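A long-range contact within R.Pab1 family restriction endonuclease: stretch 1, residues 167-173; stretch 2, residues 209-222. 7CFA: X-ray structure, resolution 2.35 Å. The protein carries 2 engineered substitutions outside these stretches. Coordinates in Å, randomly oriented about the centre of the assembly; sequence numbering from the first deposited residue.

Stretch 1, residues 167-173: QGMLYFC
Stretch 2, residues 209-222: NIFLEMLKIFGILS

A helix laid against a strand packs by the alternation of the strand: every second side chain faces the helix, and helix side chains spaced three or four residues apart receive it. Residues 167-173 are extended throughout, whereas the second stretch is helical from Asn209 through at least Phe218, with i to i+4 bonds such as Met214 N to Ile210 O (3.0 Å). The two axes run nearly antiparallel, at 171°, and approach to 10.6 Å. The register follows: CA of Gly168 lies 6.9 Å from CA of Leu221, CA of Leu170 8.0 Å from CA of Phe218, and CA of Phe172 8.8 Å from CA of Met214. Met169 and Tyr171 point away.

Leu170 is the principal bump. With chi1 t and chi2 between wells at 147°, it enters a hollow formed by Met214, Ile217 and Phe218. Leu170 CD1 sits 3.9 Å from the centroid of the Phe218 ring, over the face, and 4.0 Å from Ile217 CG2; Leu170 CD2 lies 4.1 Å from Met214 SD. Phe218 starts sideways, but its end comes nearer the strand; chi1 is -88°, and chi2 of -73° sets the tilt that presents a face to Leu170 CD1.

One step along, Phe172 (chi1 t, chi2 42°) meets Met214, whose t, t, m chain carries CE to 3.6 Å from the centroid of the Phe172 ring, over one face, with SD 4.6 Å from that centroid. Ile210 CG2, 4.1 Å from Phe172 CE1, and Phe211 (m, 86°) also border the ring; the two aromatic rings meet obliquely, planes at 67° and centroids 5.5 Å apart.

Beyond the helix, Leu221 (t, p) fills the space over Gly168, with Leu221 CD2 3.6 Å from Gly168 O. An ideal CB on Gly168 would fall 2.8 Å from Leu221 CD1, a clash. No hydrogen bond crosses the contact, which buries 402 Å² summed over both sides, mostly between apolar side chains.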

ATOM      1  N   GLN A 167       0.520   9.855  -7.640  1.00 53.79           N
ATOM      2  CA  GLN A 167      -0.430   9.218  -8.537  1.00 54.45           C
ATOM      3  C   GLN A 167      -1.727   8.935  -7.792  1.00 52.72           C
ATOM      4  O   GLN A 167      -1.716   8.664  -6.585  1.00 56.69           O
ATOM      5  CB  GLN A 167       0.127   7.912  -9.120  1.00 53.51           C
ATOM      6  CG  GLN A 167       0.522   6.888  -8.068  1.00 59.50           C
ATOM      7  CD  GLN A 167       0.924   5.556  -8.672  1.00 76.83           C
ATOM      8  OE1 GLN A 167       0.416   5.159  -9.721  1.00 80.94           O
ATOM      9  NE2 GLN A 167       1.843   4.861  -8.013  1.00 81.78           N
ATOM     10  N   GLY A 168      -2.830   8.992  -8.516  1.00 54.65           N
ATOM     11  CA  GLY A 168      -4.151   8.741  -7.962  1.00 50.28           C
ATOM     12  C   GLY A 168      -4.720   7.432  -8.483  1.00 51.21           C
ATOM     13  O   GLY A 168      -4.631   7.136  -9.676  1.00 54.54           O
ATOM     14  N   MET A 169      -5.288   6.652  -7.566  1.00 53.43           N
ATOM     15  CA  MET A 169      -6.002   5.423  -7.890  1.00 52.22           C
ATOM     16  C   MET A 169      -7.468   5.621  -7.537  1.00 41.83           C
ATOM     17  O   MET A 169      -7.798   5.893  -6.378  1.00 41.31           O
ATOM     18  CB  MET A 169      -5.423   4.226  -7.134  1.00 59.53           C
ATOM     19  CG  MET A 169      -4.160   3.639  -7.748  1.00 82.00           C
ATOM     20  SD  MET A 169      -2.741   4.749  -7.684  1.00100.98           S
ATOM     21  CE  MET A 169      -2.528   4.926  -5.915  1.00 98.02           C
ATOM     22  N   LEU A 170      -8.340   5.489  -8.531  1.00 44.63           N
ATOM     23  CA  LEU A 170      -9.765   5.715  -8.339  1.00 38.00           C
ATOM     24  C   LEU A 170     -10.457   4.396  -8.028  1.00 41.19           C
ATOM     25  O   LEU A 170     -10.233   3.392  -8.711  1.00 37.32           O
ATOM     26  CB  LEU A 170     -10.380   6.364  -9.581  1.00 39.33           C
ATOM     27  CG  LEU A 170     -11.814   6.898  -9.489  1.00 44.95           C
ATOM     28  CD1 LEU A 170     -11.976   8.120 -10.378  1.00 48.56           C
ATOM     29  CD2 LEU A 170     -12.828   5.831  -9.877  1.00 38.50           C
ATOM     30  N   TYR A 171     -11.295   4.404  -6.995  1.00 39.49           N
ATOM     31  CA  TYR A 171     -12.082   3.245  -6.603  1.00 43.59           C
ATOM     32  C   TYR A 171     -13.556   3.611  -6.655  1.00 44.59           C
ATOM     33  O   TYR A 171     -13.953   4.672  -6.165  1.00 40.25           O
ATOM     34  CB  TYR A 171     -11.696   2.761  -5.203  1.00 40.06           C
ATOM     35  CG  TYR A 171     -10.284   2.230  -5.116  1.00 41.99           C
ATOM     36  CD1 TYR A 171      -9.213   3.086  -4.885  1.00 46.10           C
ATOM     37  CD2 TYR A 171     -10.019   0.876  -5.273  1.00 41.20           C
ATOM     38  CE1 TYR A 171      -7.919   2.606  -4.809  1.00 48.81           C
ATOM     39  CE2 TYR A 171      -8.727   0.385  -5.197  1.00 46.68           C
ATOM     40  CZ  TYR A 171      -7.681   1.256  -4.965  1.00 55.25           C
ATOM     41  OH  TYR A 171      -6.394   0.776  -4.890  1.00 57.28           O
ATOM     42  N   PHE A 172     -14.357   2.739  -7.256  1.00 43.79           N
ATOM     43  CA  PHE A 172     -15.795   2.935  -7.381  1.00 39.71           C
ATOM     44  C   PHE A 172     -16.489   2.063  -6.342  1.00 40.45           C
ATOM     45  O   PHE A 172     -16.287   0.844  -6.316  1.00 38.61           O
ATOM     46  CB  PHE A 172     -16.255   2.588  -8.798  1.00 42.31           C
ATOM     47  CG  PHE A 172     -17.711   2.844  -9.051  1.00 42.33           C
ATOM     48  CD1 PHE A 172     -18.323   3.993  -8.576  1.00 38.54           C
ATOM     49  CD2 PHE A 172     -18.463   1.942  -9.786  1.00 37.15           C
ATOM     50  CE1 PHE A 172     -19.664   4.230  -8.822  1.00 42.08           C
ATOM     51  CE2 PHE A 172     -19.800   2.174 -10.035  1.00 39.67           C
ATOM     52  CZ  PHE A 172     -20.401   3.319  -9.553  1.00 45.20           C
ATOM     53  N   CYS A 173     -17.293   2.684  -5.480  1.00 37.40           N
ATOM     54  CA  CYS A 173     -17.859   2.003  -4.326  1.00 42.86           C
ATOM     55  C   CYS A 173     -19.373   2.163  -4.275  1.00 51.04           C
ATOM     56  O   CYS A 173     -19.919   3.206  -4.651  1.00 52.41           O
ATOM     57  CB  CYS A 173     -17.243   2.524  -3.022  1.00 49.33           C
ATOM     58  SG  CYS A 173     -15.437   2.442  -2.973  1.00 49.75           S
ATOM     59  N   ASN A 209     -25.593   8.779 -15.522  1.00 39.89           N
ATOM     60  CA  ASN A 209     -24.836  10.006 -15.300  1.00 60.50           C
ATOM     61  C   ASN A 209     -23.787   9.856 -14.207  1.00 54.11           C
ATOM     62  O   ASN A 209     -22.850  10.660 -14.152  1.00 52.18           O
ATOM     63  CB  ASN A 209     -25.781  11.160 -14.967  1.00 64.03           C
ATOM     64  CG  ASN A 209     -26.408  11.767 -16.205  1.00 84.40           C
ATOM     65  OD1 ASN A 209     -25.836  12.660 -16.830  1.00 93.95           O
ATOM     66  ND2 ASN A 209     -27.587  11.279 -16.572  1.00 92.44           N
ATOM     67  N   ILE A 210     -23.923   8.850 -13.340  1.00 48.59           N
ATOM     68  CA  ILE A 210     -22.860   8.540 -12.389  1.00 49.36           C
ATOM     69  C   ILE A 210     -21.581   8.177 -13.129  1.00 52.31           C
ATOM     70  O   ILE A 210     -20.486   8.629 -12.775  1.00 42.14           O
ATOM     71  CB  ILE A 210     -23.306   7.409 -11.446  1.00 52.91           C
ATOM     72  CG1 ILE A 210     -24.470   7.880 -10.575  1.00 46.93           C
ATOM     73  CG2 ILE A 210     -22.137   6.925 -10.597  1.00 57.13           C
ATOM     74  CD1 ILE A 210     -25.083   6.787  -9.748  1.00 62.01           C
ATOM     75  N   PHE A 211     -21.699   7.365 -14.178  1.00 40.84           N
ATOM     76  CA  PHE A 211     -20.518   6.971 -14.937  1.00 41.67           C
ATOM     77  C   PHE A 211     -19.992   8.119 -15.788  1.00 41.37           C
ATOM     78  O   PHE A 211     -18.783   8.196 -16.038  1.00 46.96           O
ATOM     79  CB  PHE A 211     -20.843   5.734 -15.782  1.00 40.77           C
ATOM     80  CG  PHE A 211     -21.257   4.547 -14.955  1.00 43.06           C
ATOM     81  CD1 PHE A 211     -22.581   4.383 -14.573  1.00 48.35           C
ATOM     82  CD2 PHE A 211     -20.322   3.615 -14.533  1.00 40.11           C
ATOM     83  CE1 PHE A 211     -22.965   3.306 -13.797  1.00 50.15           C
ATOM     84  CE2 PHE A 211     -20.703   2.534 -13.758  1.00 43.84           C
ATOM     85  CZ  PHE A 211     -22.025   2.382 -13.389  1.00 49.39           C
ATOM     86  N   LEU A 212     -20.870   9.028 -16.222  1.00 43.28           N
ATOM     87  CA  LEU A 212     -20.407  10.216 -16.935  1.00 45.53           C
ATOM     88  C   LEU A 212     -19.622  11.144 -16.016  1.00 44.52           C
ATOM     89  O   LEU A 212     -18.582  11.684 -16.411  1.00 46.20           O
ATOM     90  CB  LEU A 212     -21.589  10.960 -17.555  1.00 46.66           C
ATOM     91  CG  LEU A 212     -22.200  10.346 -18.816  1.00 52.27           C
ATOM     92  CD1 LEU A 212     -23.450  11.105 -19.223  1.00 54.05           C
ATOM     93  CD2 LEU A 212     -21.183  10.341 -19.948  1.00 51.68           C
ATOM     94  N   GLU A 213     -20.106  11.349 -14.788  1.00 45.20           N
ATOM     95  CA  GLU A 213     -19.357  12.155 -13.829  1.00 47.34           C
ATOM     96  C   GLU A 213     -18.039  11.491 -13.451  1.00 44.55           C
ATOM     97  O   GLU A 213     -17.062  12.184 -13.146  1.00 49.17           O
ATOM     98  CB  GLU A 213     -20.200  12.413 -12.579  1.00 43.45           C
ATOM     99  CG  GLU A 213     -21.400  13.314 -12.825  1.00 52.78           C
ATOM    100  CD  GLU A 213     -22.135  13.679 -11.550  1.00 62.87           C
ATOM    101  OE1 GLU A 213     -21.690  13.269 -10.457  1.00 65.13           O
ATOM    102  OE2 GLU A 213     -23.163  14.381 -11.641  1.00 77.18           O
ATOM    103  N   MET A 214     -17.992  10.158 -13.467  1.00 38.99           N
ATOM    104  CA  MET A 214     -16.750   9.462 -13.154  1.00 45.88           C
ATOM    105  C   MET A 214     -15.734   9.628 -14.275  1.00 45.67           C
ATOM    106  O   MET A 214     -14.529   9.741 -14.018  1.00 50.01           O
ATOM    107  CB  MET A 214     -17.029   7.983 -12.897  1.00 44.82           C
ATOM    108  CG  MET A 214     -15.933   7.267 -12.135  1.00 56.26           C
ATOM    109  SD  MET A 214     -16.271   5.504 -12.010  1.00 67.75           S
ATOM    110  CE  MET A 214     -18.028   5.538 -11.677  1.00 59.45           C
ATOM    111  N   LEU A 215     -16.200   9.636 -15.525  1.00 39.88           N
ATOM    112  CA  LEU A 215     -15.307   9.923 -16.642  1.00 44.97           C
ATOM    113  C   LEU A 215     -14.708  11.316 -16.512  1.00 46.22           C
ATOM    114  O   LEU A 215     -13.511  11.514 -16.757  1.00 44.70           O
ATOM    115  CB  LEU A 215     -16.059   9.786 -17.966  1.00 40.85           C
ATOM    116  CG  LEU A 215     -15.191   9.837 -19.223  1.00 47.29           C
ATOM    117  CD1 LEU A 215     -14.309   8.599 -19.305  1.00 46.05           C
ATOM    118  CD2 LEU A 215     -16.043   9.984 -20.475  1.00 48.62           C
ATOM    119  N   LYS A 216     -15.526  12.295 -16.117  1.00 43.80           N
ATOM    120  CA  LYS A 216     -15.025  13.652 -15.930  1.00 51.09           C
ATOM    121  C   LYS A 216     -13.980  13.717 -14.823  1.00 50.13           C
ATOM    122  O   LYS A 216     -13.011  14.477 -14.932  1.00 51.87           O
ATOM    123  CB  LYS A 216     -16.185  14.602 -15.627  1.00 47.97           C
ATOM    124  CG  LYS A 216     -15.786  16.067 -15.574  1.00 52.65           C
ATOM    125  CD  LYS A 216     -16.994  16.979 -15.412  1.00 63.78           C
ATOM    126  CE  LYS A 216     -17.679  16.771 -14.072  1.00 76.88           C
ATOM    127  NZ  LYS A 216     -18.781  17.751 -13.859  1.00 81.15           N
ATOM    128  N   ILE A 217     -14.153  12.925 -13.762  1.00 44.16           N
ATOM    129  CA  ILE A 217     -13.193  12.937 -12.663  1.00 43.13           C
ATOM    130  C   ILE A 217     -11.865  12.333 -13.102  1.00 44.79           C
ATOM    131  O   ILE A 217     -10.794  12.836 -12.742  1.00 51.11           O
ATOM    132  CB  ILE A 217     -13.778  12.211 -11.437  1.00 38.05           C
ATOM    133  CG1 ILE A 217     -14.959  13.005 -10.875  1.00 43.04           C
ATOM    134  CG2 ILE A 217     -12.713  12.012 -10.367  1.00 39.76           C
ATOM    135  CD1 ILE A 217     -15.672  12.313  -9.739  1.00 49.45           C
ATOM    136  N   PHE A 218     -11.907  11.245 -13.878  1.00 41.47           N
ATOM    137  CA  PHE A 218     -10.676  10.720 -14.462  1.00 41.33           C
ATOM    138  C   PHE A 218      -9.961  11.788 -15.278  1.00 46.36           C
ATOM    139  O   PHE A 218      -8.730  11.890 -15.240  1.00 45.57           O
ATOM    140  CB  PHE A 218     -10.972   9.500 -15.338  1.00 40.88           C
ATOM    141  CG  PHE A 218     -10.964   8.192 -14.595  1.00 42.17           C
ATOM    142  CD1 PHE A 218      -9.773   7.632 -14.160  1.00 47.78           C
ATOM    143  CD2 PHE A 218     -12.145   7.510 -14.355  1.00 52.08           C
ATOM    144  CE1 PHE A 218      -9.762   6.424 -13.487  1.00 46.17           C
ATOM    145  CE2 PHE A 218     -12.143   6.302 -13.681  1.00 50.21           C
ATOM    146  CZ  PHE A 218     -10.951   5.758 -13.246  1.00 47.97           C
ATOM    147  N   GLY A 219     -10.723  12.609 -16.006  1.00 39.17           N
ATOM    148  CA  GLY A 219     -10.141  13.604 -16.891  1.00 53.64           C
ATOM    149  C   GLY A 219      -9.347  14.688 -16.193  1.00 46.46           C
ATOM    150  O   GLY A 219      -8.545  15.364 -16.844  1.00 53.61           O
ATOM    151  N   ILE A 220      -9.552  14.875 -14.889  1.00 42.30           N
ATOM    152  CA  ILE A 220      -8.811  15.875 -14.129  1.00 45.98           C
ATOM    153  C   ILE A 220      -7.749  15.242 -13.237  1.00 48.42           C
ATOM    154  O   ILE A 220      -7.141  15.935 -12.417  1.00 55.04           O
ATOM    155  CB  ILE A 220      -9.755  16.757 -13.299  1.00 47.98           C
ATOM    156  CG1 ILE A 220     -10.311  15.968 -12.110  1.00 48.55           C
ATOM    157  CG2 ILE A 220     -10.883  17.288 -14.167  1.00 45.80           C
ATOM    158  CD1 ILE A 220     -11.102  16.810 -11.135  1.00 49.55           C
ATOM    159  N   LEU A 221      -7.513  13.937 -13.377  1.00 43.56           N
ATOM    160  CA  LEU A 221      -6.538  13.270 -12.522  1.00 49.36           C
ATOM    161  C   LEU A 221      -5.120  13.708 -12.871  1.00 52.49           C
ATOM    162  O   LEU A 221      -4.328  14.047 -11.984  1.00 53.52           O
ATOM    163  CB  LEU A 221      -6.691  11.754 -12.647  1.00 56.38           C
ATOM    164  CG  LEU A 221      -6.089  10.904 -11.529  1.00 63.37           C
ATOM    165  CD1 LEU A 221      -6.584  11.380 -10.173  1.00 54.02           C
ATOM    166  CD2 LEU A 221      -6.440   9.443 -11.739  1.00 65.20           C
ATOM    167  N   SER A 222      -4.788  13.712 -14.158  1.00 54.82           N
ATOM    168  CA  SER A 222      -3.472  14.127 -14.626  1.00 62.77           C
ATOM    169  C   SER A 222      -3.595  14.541 -16.086  1.00 60.98           C
ATOM    170  O   SER A 222      -4.659  14.418 -16.699  1.00 63.93           O
ATOM    171  CB  SER A 222      -2.442  13.008 -14.455  1.00 54.45           C
ATOM    172  OG  SER A 222      -2.729  11.927 -15.323  1.00 55.92           O
TER